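Local coordinates for protein phosphoglycolate phosphatase (Lactobacillus plantarum, PDB 2HDO) that probably hydrolyses 2-phosphoglycolate to glycolate and phosphate, as a putative phosphatase of the haloacid dehalogenase (HAD) superfamily, at residues R27-L30 and A31-K35; S114-R117 and S118-F121; F9-G13 and T14-S18; P120-M123 and R124-V127; S90-E93 and Q94-S97. All blocks are in the same frame, centred on the assembly; numbering follows the deposited sequence. Where two conformers were deposited one is given.

Contact 1: residues R27-L30 and A31-K35; sequences REVL and ATYGK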
# COMPACT_ATOMS: atom_id res chain seq x y z
N ARG A 27 -16.20 8.20 -5.32
CA ARG A 27 -17.46 8.98 -5.34
C ARG A 27 -18.13 8.76 -6.70
O ARG A 27 -19.36 8.62 -6.80
CB ARG A 27 -17.19 10.46 -5.07
CG ARG A 27 -18.47 11.29 -4.98
CD ARG A 27 -18.19 12.72 -4.51
NE ARG A 27 -17.77 12.73 -3.11
CZ ARG A 27 -16.61 13.23 -2.64
NH1 ARG A 27 -15.74 13.83 -3.44
NH2 ARG A 27 -16.35 13.15 -1.35
N GLU A 28 -17.32 8.75 -7.75
CA GLU A 28 -17.81 8.59 -9.10
C GLU A 28 -18.42 7.18 -9.30
O GLU A 28 -19.52 7.05 -9.80
CB GLU A 28 -16.67 8.92 -10.08
CG GLU A 28 -17.07 8.90 -11.53
CD GLU A 28 -15.89 9.24 -12.44
OE1 GLU A 28 -14.93 9.91 -11.94
OE2 GLU A 28 -15.89 8.81 -13.63
N VAL A 29 -17.71 6.14 -8.88
CA VAL A 29 -18.26 4.78 -8.91
C VAL A 29 -19.52 4.65 -8.07
O VAL A 29 -20.52 4.09 -8.50
CB VAL A 29 -17.20 3.70 -8.51
CG1 VAL A 29 -17.79 2.29 -8.60
CG2 VAL A 29 -16.00 3.84 -9.42
N LEU A 30 -19.47 5.17 -6.85
CA LEU A 30 -20.60 5.03 -5.95
C LEU A 30 -21.87 5.66 -6.47
O LEU A 30 -22.96 5.18 -6.19
CB LEU A 30 -20.25 5.58 -4.55
CG LEU A 30 -19.40 4.59 -3.77
CD1 LEU A 30 -18.59 5.30 -2.74
CD2 LEU A 30 -20.25 3.55 -3.11
N ALA A 31 -21.75 6.72 -7.25
CA ALA A 31 -22.92 7.35 -7.85
C ALA A 31 -23.72 6.35 -8.72
O ALA A 31 -24.94 6.42 -8.76
CB ALA A 31 -22.48 8.55 -8.67
N THR A 32 -23.04 5.39 -9.35
CA THR A 32 -23.73 4.39 -10.21
C THR A 32 -24.46 3.28 -9.39
O THR A 32 -25.15 2.42 -9.96
CB THR A 32 -22.77 3.71 -11.20
OG1 THR A 32 -21.89 2.82 -10.52
CG2 THR A 32 -21.94 4.74 -11.97
N TYR A 33 -24.26 3.30 -8.08
CA TYR A 33 -24.94 2.43 -7.10
C TYR A 33 -25.86 3.26 -6.23
O TYR A 33 -26.33 2.79 -5.21
CB TYR A 33 -23.89 1.69 -6.25
CG TYR A 33 -23.10 0.73 -7.08
CD1 TYR A 33 -21.96 1.13 -7.75
CD2 TYR A 33 -23.52 -0.58 -7.25
CE1 TYR A 33 -21.27 0.24 -8.56
CE2 TYR A 33 -22.82 -1.47 -8.04
CZ TYR A 33 -21.70 -1.05 -8.70
OH TYR A 33 -21.04 -1.96 -9.50
N GLY A 34 -26.10 4.51 -6.62
CA GLY A 34 -27.04 5.37 -5.94
C GLY A 34 -26.60 5.80 -4.56
O GLY A 34 -27.44 6.03 -3.70
N LYS A 35 -25.29 5.93 -4.36
CA LYS A 35 -24.75 6.23 -3.04
C LYS A 35 -23.84 7.45 -3.10
O LYS A 35 -23.10 7.61 -4.05
CB LYS A 35 -23.99 5.04 -2.50
CG LYS A 35 -24.87 3.85 -2.16
CD LYS A 35 -24.05 2.66 -1.63
CE LYS A 35 -24.91 1.46 -1.25
NZ LYS A 35 -25.71 1.71 -0.04
O HOH W 1 -21.20 9.22 -4.93

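Contact 2: residues S114-R117 and S118-F121; sequences SGMR and SYPF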
# COMPACT_ATOMS: atom_id res chain seq x y z
N SER A 114 0.70 1.08 -14.87
CA SER A 114 0.29 2.37 -15.39
C SER A 114 0.62 3.51 -14.41
O SER A 114 1.16 4.53 -14.82
CB SER A 114 -1.20 2.36 -15.72
OG SER A 114 -1.44 1.44 -16.77
N GLY A 115 0.35 3.30 -13.12
CA GLY A 115 0.49 4.35 -12.13
C GLY A 115 1.90 4.63 -11.69
O GLY A 115 2.21 5.77 -11.34
N MSE A 116 2.75 3.59 -11.70
CA MSE A 116 4.08 3.69 -11.08
C MSE A 116 5.28 3.58 -11.97
O MSE A 116 6.37 4.06 -11.63
CB MSE A 116 4.27 2.62 -9.99
CG MSE A 116 3.24 2.61 -8.89
SE MSE A 116 3.06 4.33 -7.90
CE MSE A 116 4.80 4.33 -7.01
N ARG A 117 5.13 2.91 -13.10
CA ARG A 117 6.31 2.41 -13.79
C ARG A 117 7.26 3.55 -14.19
O ARG A 117 8.48 3.34 -14.28
CB ARG A 117 5.90 1.52 -14.97
CG ARG A 117 7.07 0.80 -15.65
CD ARG A 117 8.01 0.08 -14.64
NE ARG A 117 7.33 -0.93 -13.81
CZ ARG A 117 7.92 -1.62 -12.83
NH1 ARG A 117 9.20 -1.42 -12.53
NH2 ARG A 117 7.22 -2.51 -12.13
N SER A 118 6.72 4.75 -14.38
CA SER A 118 7.50 5.91 -14.77
C SER A 118 8.40 6.52 -13.69
O SER A 118 9.37 7.21 -14.03
CB SER A 118 6.55 6.99 -15.27
OG SER A 118 5.69 7.39 -14.22
N TYR A 119 8.10 6.30 -12.40
CA TYR A 119 8.95 6.81 -11.32
C TYR A 119 10.31 6.13 -11.35
O TYR A 119 10.41 4.90 -11.29
CB TYR A 119 8.35 6.57 -9.94
CG TYR A 119 7.13 7.41 -9.66
CD1 TYR A 119 7.22 8.78 -9.57
CD2 TYR A 119 5.87 6.82 -9.49
CE1 TYR A 119 6.11 9.55 -9.35
CE2 TYR A 119 4.74 7.62 -9.25
CZ TYR A 119 4.88 8.96 -9.19
OH TYR A 119 3.80 9.76 -8.95
N PRO A 120 11.37 6.94 -11.45
CA PRO A 120 12.71 6.35 -11.52
C PRO A 120 13.05 5.42 -10.35
O PRO A 120 13.80 4.46 -10.53
CB PRO A 120 13.65 7.57 -11.55
CG PRO A 120 12.79 8.73 -11.99
CD PRO A 120 11.39 8.41 -11.59
N PHE A 121 12.52 5.69 -9.16
CA PHE A 121 12.87 4.83 -8.01
C PHE A 121 12.39 3.41 -8.22
O PHE A 121 12.93 2.49 -7.65
CB PHE A 121 12.40 5.39 -6.65
CG PHE A 121 10.93 5.23 -6.39
CD1 PHE A 121 10.43 4.02 -5.89
CD2 PHE A 121 10.06 6.26 -6.63
CE1 PHE A 121 9.09 3.86 -5.65
CE2 PHE A 121 8.72 6.11 -6.39
CZ PHE A 121 8.23 4.90 -5.90
O HOH W 2 11.12 3.23 -13.60

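Contact 3: residues F9-G13 and T14-S18; sequences FDIDG and TLTNS. With PO4 (phosphate ion), chain B.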
# COMPACT_ATOMS: atom_id res chain seq x y z
N PHE A 9 7.61 -2.14 0.84
CA PHE A 9 6.77 -0.98 0.97
C PHE A 9 5.38 -1.26 0.39
O PHE A 9 5.26 -1.85 -0.66
CB PHE A 9 7.31 0.23 0.19
CG PHE A 9 8.64 0.74 0.67
CD1 PHE A 9 9.80 0.14 0.22
CD2 PHE A 9 8.73 1.81 1.56
CE1 PHE A 9 11.04 0.56 0.66
CE2 PHE A 9 9.99 2.25 1.98
CZ PHE A 9 11.13 1.61 1.55
N ASP A 10 4.36 -0.80 1.10
CA ASP A 10 3.03 -0.54 0.48
C ASP A 10 3.08 0.74 -0.36
O ASP A 10 3.98 1.54 -0.18
CB ASP A 10 1.99 -0.35 1.59
CG ASP A 10 0.61 -0.70 1.16
OD1 ASP A 10 0.41 -1.11 -0.02
OD2 ASP A 10 -0.29 -0.54 2.00
N ILE A 11 2.12 0.95 -1.26
CA ILE A 11 2.14 2.14 -2.09
C ILE A 11 1.21 3.21 -1.52
O ILE A 11 1.64 4.29 -1.12
CB ILE A 11 1.77 1.83 -3.55
CG1 ILE A 11 2.82 0.91 -4.15
CG2 ILE A 11 1.71 3.12 -4.35
CD1 ILE A 11 2.43 0.23 -5.46
N ASP A 12 -0.07 2.88 -1.46
CA ASP A 12 -1.08 3.89 -1.15
C ASP A 12 -1.02 4.33 0.29
O ASP A 12 -1.12 3.49 1.18
CB ASP A 12 -2.48 3.36 -1.48
CG ASP A 12 -2.67 3.08 -2.94
OD1 ASP A 12 -2.73 4.07 -3.73
OD2 ASP A 12 -2.77 1.87 -3.31
N GLY A 13 -0.87 5.63 0.53
CA GLY A 13 -0.73 6.13 1.91
C GLY A 13 0.65 6.01 2.52
O GLY A 13 0.85 6.33 3.69
N THR A 14 1.61 5.55 1.72
CA THR A 14 2.98 5.33 2.20
C THR A 14 3.96 6.00 1.22
O THR A 14 4.64 6.94 1.58
CB THR A 14 3.32 3.82 2.31
OG1 THR A 14 2.44 3.22 3.28
CG2 THR A 14 4.76 3.60 2.78
N LEU A 15 3.99 5.55 -0.02
CA LEU A 15 4.80 6.17 -1.07
C LEU A 15 4.01 7.29 -1.73
O LEU A 15 4.56 8.37 -1.99
CB LEU A 15 5.22 5.13 -2.12
CG LEU A 15 6.05 3.96 -1.61
CD1 LEU A 15 6.39 3.08 -2.81
CD2 LEU A 15 7.31 4.43 -0.90
N THR A 16 2.76 7.00 -2.06
CA THR A 16 1.91 7.97 -2.73
C THR A 16 0.82 8.50 -1.85
O THR A 16 0.22 7.77 -1.02
CB THR A 16 1.23 7.43 -3.98
OG1 THR A 16 0.48 6.25 -3.66
CG2 THR A 16 2.28 7.13 -5.07
N ASN A 17 0.57 9.78 -2.06
CA ASN A 17 -0.52 10.49 -1.42
C ASN A 17 -1.76 10.35 -2.29
O ASN A 17 -2.18 11.30 -2.95
CB ASN A 17 -0.20 11.96 -1.12
CG ASN A 17 -1.27 12.63 -0.30
OD1 ASN A 17 -2.15 11.99 0.27
ND2 ASN A 17 -1.21 13.94 -0.25
N SER A 18 -2.33 9.16 -2.24
CA SER A 18 -3.43 8.78 -3.15
C SER A 18 -4.87 8.94 -2.63
O SER A 18 -5.81 8.73 -3.40
CB SER A 18 -3.17 7.35 -3.66
OG SER A 18 -3.05 6.39 -2.60
P PO4 B . -1.90 -0.65 -1.21
O1 PO4 B . -1.90 -2.15 -0.81
O2 PO4 B . -0.75 -0.07 -2.07
O3 PO4 B . -1.94 0.17 0.10
O4 PO4 B . -3.18 -0.36 -1.99
O HOH W 3 -0.22 1.99 3.52
O HOH W 4 -1.02 5.04 -5.65

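Contact 4: residues P120-M123 and R124-V127; sequences PFMM and RMAV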
# COMPACT_ATOMS: atom_id res chain seq x y z
N PRO A 120 11.37 6.94 -11.45
CA PRO A 120 12.71 6.35 -11.52
C PRO A 120 13.05 5.42 -10.35
O PRO A 120 13.80 4.46 -10.53
CB PRO A 120 13.65 7.57 -11.55
CG PRO A 120 12.79 8.73 -11.99
CD PRO A 120 11.39 8.41 -11.59
N PHE A 121 12.52 5.69 -9.16
CA PHE A 121 12.87 4.83 -8.01
C PHE A 121 12.39 3.41 -8.22
O PHE A 121 12.93 2.49 -7.65
CB PHE A 121 12.40 5.39 -6.65
CG PHE A 121 10.93 5.23 -6.39
CD1 PHE A 121 10.43 4.02 -5.89
CD2 PHE A 121 10.06 6.26 -6.63
CE1 PHE A 121 9.09 3.86 -5.65
CE2 PHE A 121 8.72 6.11 -6.39
CZ PHE A 121 8.23 4.90 -5.90
N MSE A 122 11.38 3.21 -9.08
CA MSE A 122 10.98 1.84 -9.37
C MSE A 122 12.09 0.94 -9.97
O MSE A 122 12.02 -0.30 -9.83
CB MSE A 122 9.73 1.83 -10.26
CG MSE A 122 8.56 2.51 -9.62
SE MSE A 122 7.79 1.42 -8.17
CE MSE A 122 7.03 -0.01 -9.27
N MSE A 123 13.09 1.54 -10.61
CA MSE A 123 14.25 0.79 -11.10
C MSE A 123 15.09 0.18 -9.98
O MSE A 123 15.93 -0.68 -10.25
CB MSE A 123 15.15 1.69 -11.95
CG MSE A 123 14.47 2.22 -13.21
SE MSE A 123 15.18 1.46 -14.88
CE MSE A 123 16.97 2.23 -14.77
N ARG A 124 14.87 0.62 -8.74
CA ARG A 124 15.60 0.07 -7.58
C ARG A 124 14.87 -1.09 -6.91
O ARG A 124 15.38 -1.69 -5.95
CB ARG A 124 15.83 1.13 -6.52
CG ARG A 124 16.61 2.32 -7.01
CD ARG A 124 17.05 3.20 -5.85
NE ARG A 124 17.47 4.50 -6.37
CZ ARG A 124 18.72 4.82 -6.73
NH1 ARG A 124 19.73 3.95 -6.62
NH2 ARG A 124 18.96 6.04 -7.21
N MSE A 125 13.66 -1.37 -7.36
CA MSE A 125 12.86 -2.42 -6.78
C MSE A 125 13.29 -3.79 -7.26
O MSE A 125 13.33 -4.06 -8.46
CB MSE A 125 11.35 -2.20 -7.03
CG MSE A 125 10.76 -0.89 -6.57
SE MSE A 125 10.82 -0.77 -4.64
CE MSE A 125 10.11 0.97 -4.22
N ALA A 126 13.61 -4.65 -6.31
CA ALA A 126 14.05 -6.01 -6.58
C ALA A 126 12.88 -6.95 -6.85
O ALA A 126 13.05 -7.99 -7.48
CB ALA A 126 14.86 -6.53 -5.39
N VAL A 127 11.71 -6.60 -6.33
CA VAL A 127 10.49 -7.40 -6.47
C VAL A 127 9.29 -6.46 -6.33
O VAL A 127 9.37 -5.49 -5.59
CB VAL A 127 10.41 -8.52 -5.37
CG1 VAL A 127 10.31 -7.94 -3.98
CG2 VAL A 127 9.25 -9.46 -5.64

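Contact 5: residues S90-E93 and Q94-S97; sequences SLFE and QLPS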
# COMPACT_ATOMS: atom_id res chain seq x y z
N SER A 90 14.05 11.49 -2.22
CA SER A 90 15.32 11.63 -1.50
C SER A 90 15.66 10.38 -0.74
O SER A 90 16.81 10.00 -0.59
CB SER A 90 15.24 12.78 -0.51
OG SER A 90 14.94 13.99 -1.16
N LEU A 91 14.63 9.75 -0.19
CA LEU A 91 14.83 8.53 0.55
C LEU A 91 15.46 7.47 -0.33
O LEU A 91 16.41 6.82 0.06
CB LEU A 91 13.52 8.03 1.13
CG LEU A 91 13.53 6.63 1.75
CD1 LEU A 91 14.36 6.62 3.01
CD2 LEU A 91 12.10 6.15 1.99
N PHE A 92 14.89 7.27 -1.51
CA PHE A 92 15.37 6.23 -2.40
C PHE A 92 16.78 6.53 -3.00
O PHE A 92 17.53 5.60 -3.30
CB PHE A 92 14.28 5.90 -3.44
CG PHE A 92 13.16 5.07 -2.88
CD1 PHE A 92 13.39 3.74 -2.61
CD2 PHE A 92 11.92 5.59 -2.62
CE1 PHE A 92 12.42 2.95 -2.06
CE2 PHE A 92 10.90 4.79 -2.08
CZ PHE A 92 11.14 3.48 -1.79
N GLU A 93 17.15 7.80 -3.02
CA GLU A 93 18.54 8.19 -3.37
C GLU A 93 19.53 7.81 -2.28
O GLU A 93 20.72 7.62 -2.57
CB GLU A 93 18.68 9.69 -3.60
CG GLU A 93 17.65 10.36 -4.51
CD GLU A 93 17.88 10.11 -5.96
OE1 GLU A 93 18.68 9.20 -6.28
OE2 GLU A 93 17.28 10.84 -6.79
N GLN A 94 19.10 7.75 -1.03
CA GLN A 94 20.02 7.60 0.10
C GLN A 94 20.03 6.18 0.70
O GLN A 94 20.98 5.81 1.38
CB GLN A 94 19.66 8.58 1.20
CG GLN A 94 19.74 10.08 0.86
CD GLN A 94 21.11 10.54 0.44
OE1 GLN A 94 22.13 10.10 0.99
NE2 GLN A 94 21.15 11.43 -0.54
N LEU A 95 18.98 5.38 0.48
CA LEU A 95 18.95 4.03 1.07
C LEU A 95 20.18 3.21 0.59
O LEU A 95 20.54 3.31 -0.59
CB LEU A 95 17.66 3.32 0.71
CG LEU A 95 16.42 3.72 1.55
CD1 LEU A 95 15.13 3.22 0.93
CD2 LEU A 95 16.50 3.19 2.97
N PRO A 96 20.86 2.45 1.48
CA PRO A 96 22.02 1.67 1.06
C PRO A 96 21.69 0.73 -0.09
O PRO A 96 20.64 0.07 -0.08
CB PRO A 96 22.37 0.81 2.30
CG PRO A 96 21.63 1.40 3.41
CD PRO A 96 20.55 2.29 2.91
N SER A 97 22.61 0.66 -1.05
CA SER A 97 22.44 -0.16 -2.23
C SER A 97 22.45 -1.66 -1.93
O SER A 97 21.95 -2.47 -2.71
CB SER A 97 23.55 0.16 -3.22
OG SER A 97 24.81 -0.12 -2.59
O HOH W 5 18.54 12.77 -0.55
O HOH W 6 18.61 3.05 -2.96
O HOH W 7 22.16 4.67 -2.30

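Contact 1: residues R27-L30 and A31-K35
Leu30 and Lys35 meet across the Schellman motif that ends helix 19-31, with Gly34, at positive phi, as its C-prime residue; Leu30 CD2 lies 4.1 Å from Lys35 CB. Leu30 O accepts both Lys35 N at 3.1 Å and Tyr33 N at 3.0 Å, and the two donors arrive from opposite faces of the carbonyl plane. The inner bond of the motif runs from Gly34 N to Ala31 O, 3.1 Å long. One residue before Leu30, Val29 O takes two bonds from Thr32: its backbone N lies above the carbonyl plane, whereas OG1 lies in that plane at 2.8 Å. Thr32 OG1 can fold back in this way because it stands between its own N and carbonyl carbon (chi1 71°). Val29 O also touches the edge of the Tyr33 ring, and Val29 CG1 rests 4.0 Å from Tyr33 CE1, the two side chains running alongside each other. Gln70 of helix 64-75 bonds to both Tyr33 OH and Thr32 OG1, tying the helix end to its neighbour, while Phe67 packs against the Tyr33 ring. A water bridges the chain after the turn back to the helix, donating to Arg27 O and, at 2.6 Å, to Lys35 O.

Contact 2: residues S114-R117 and S118-F121
Met116, a selenomethionine near the end of helix 109-116, reaches over the following turn to the rings of Tyr119 and Phe121. From CB its chain leaves with CG beside the backbone N (chi1 -56°) and then bends at both chi2 and chi3, which brings the tip round toward Tyr119 and Phe121. CG leads to SE, which sits at the edge of the Tyr119 ring, 5.1 Å from the ring centroid and 75° off its normal; the nearest ring atom is Tyr119 CE2, 3.9 Å from Met116 SE. This is a Met-aromatic contact of the edge type. The terminal methyl touches both rings, with Met116 CE 3.7 Å from Tyr119 CD2 and 3.6 Å from Phe121 CZ.

The backbone of the turn brings Tyr119 back beside Met116. Tyr119 N donates to Met116 O at 2.9 Å, closing a type I turn from Met116 to Tyr119, and Tyr119 CD2 lies 3.5 Å from the same Met116 O. A water spans the turn, donating to Arg117 O and Tyr119 O. Arg117 turns the other way, and its guanidinium forms a salt bridge with Glu113 on the helix. Beyond the turn, Leu84 packs on both rings, and Ile11 next to the phosphate site touches Met116. The whole is a helix-to-strand connection of the Rossmann-like HAD core: helix 109-116 gives way to a type I turn and a short 3-10 segment, which lead into edge strand 125-129.

Contact 3: residues F9-G13 and T14-S18
Ser18 OG donates to Asp12 OD1 at 2.6 Å, using the anti lone pair of that oxygen, and a water links Asp12 OD1 to Thr16 OG1. The other carboxylate oxygen, Asp12 OD2, faces the phosphate and is hydrogen-bonded to Gln107. The backbone also grips the anion: Asp12 N donates to phosphate O2 at 3.1 Å in an almost straight bond (174°), joined by Ile11 N. Lys138 pairs with Asp10 and also binds the phosphate, as do Thr105 and Ser106.

Behind this site the chain coils round Ile11 O, which accepts from Thr14 N, Leu15 N and Thr16 N; the middle bond, from Leu15 N, is 2.9 Å. Gly13 N returns a bond to Thr16 O, nearly along the C=O axis; together with the Thr16 N bond to Ile11 O, this bridges Asp12 and Thr16.

Away from the anion the contact becomes mainly apolar. Leu15 CD2 packs 3.9 Å from Phe9 CD2, their side chains crossing near a right angle, and the Ile11 and Thr16 side chains lie alongside each other, Ile11 CG2 nearest to Thr16 OG1.

Asp10, Asp12 and Thr14 fit the HAD pattern DxDx(T/V); in that family the first aspartate is nucleophile and the second general acid-base, and Asp10 and Asp12 probably play these parts. Though the phosphate probably comes from the crystallisation liquor, backbone N-H groups and Lys138 round it suggest a substrate-phosphate pocket.

Contact 4: residues P120-M123 and R124-V127
The short 3-10 segment that starts at Pro120 and runs on through Arg124 delivers the chain into strand 125-129, an edge of the parallel sheet in the HAD core, and Phe121 and Met125 meet across it. Met125 CE, the tip of a selenomethionine, lies in the plane of the Phe121 ring at its edge, 3.4 Å from Phe121 CE1 and 3.5 Å from Phe121 CD1. The Met125 chain bends once, at chi2 (-66°), and then runs straight through SE to the methyl, which carries CE as far as the ring.

One face of the same ring is approached by Met122 CG, 4.2 Å above the plane and offset toward the rim. Met122 also crosses Met125, with Met122 SE 4.1 Å from Met125 CG, so that the two selenomethionines pack on one another as well as on the aromatic group.

Three successive i to i+3 backbone bonds make the segment: Met123 N donates to Pro120 O at 3.0 Å, Arg124 N to Phe121 O at 2.9 Å, and Met125 N to Met122 O at 3.2 Å. Arg124 CB lies 3.4 Å from Phe121 O, its chain extended from CG to NE, and its guanidinium makes a long, weak ion pair with Glu93. Inside the core, Ile103 of strand 100-104 touches Met122 and Met125, while Phe92 stacks on Phe121. The chemistry therefore divides: backbone bonds fix the path of the turn, while selenomethionine side chains meet one face and the edge of the Phe121 ring by apolar contact.

Contact 5: residues S90-E93 and Q94-S97
Leu91 and Leu95 pack against each other where helix 88-94 ends and leads toward strand 100-104 of the HAD core; Leu95 is the first residue to leave helical angles. This is the tight side. Leu91 CD1 lies 3.8 Å from Leu95 CG, the two side chains meeting at a slant, and Leu95 CD1 also comes within 4.0 Å of Phe92 CD1, here with the two side chains running alongside in a common direction. Leu95 CG stands beside its own N (chi1 -79°), which turns its two methyls back over the last helical turn. Leu95 CG also lies 3.4 Å from Leu91 O, so the leucine covers a carbonyl that already accepts two backbone N-H groups.

These two donors differ in geometry. Leu95 N lies nearly in line with the C=O bond of Leu91 (168°), though its own N-H is bent (141°), whereas Gln94 N sits well above the carbonyl plane. Gln94 N adds a weak bond to Ser90 O. Phe92 meets Phe9, and Leu205 of a C-terminal loop touches Leu91 and Gln94.

The other side is loose and wet. Glu93 and Gln94 are exposed, each with a chain bent at chi2, Gln94 CG lying 3.3 Å from Ser90 O, and waters bind carbonyls of the last turn. One water donates to Phe92 O and Leu95 O, and another to Glu93 O and Leu95 O. A third bridges Ser90 O and the side-chain amide, accepting from Gln94 NE2 at 2.9 Å.

Overall arrangement
Contact 3 is the buried centre, about 5 Å from the centre of the chain, and the one built round an anion: charged, with a coiled backbone. Contacts 2, 4 and 5 are partly buried and mostly apolar, and all touch contact 3 through Leu15, contacts 2 and 5 through further residues as well. Contacts 2 and 4 share Pro120 and Phe121 on the connection from helix 109-116 to strand 125-129, and Phe92 of contact 5 packs on Phe121, so aromatic groups and selenomethionines join the three. Contact 1, also partly buried, stands apart from the sheet, its centre about 24 Å from that of contact 3, in the helical region; there polar helix-end bonds outweigh packing.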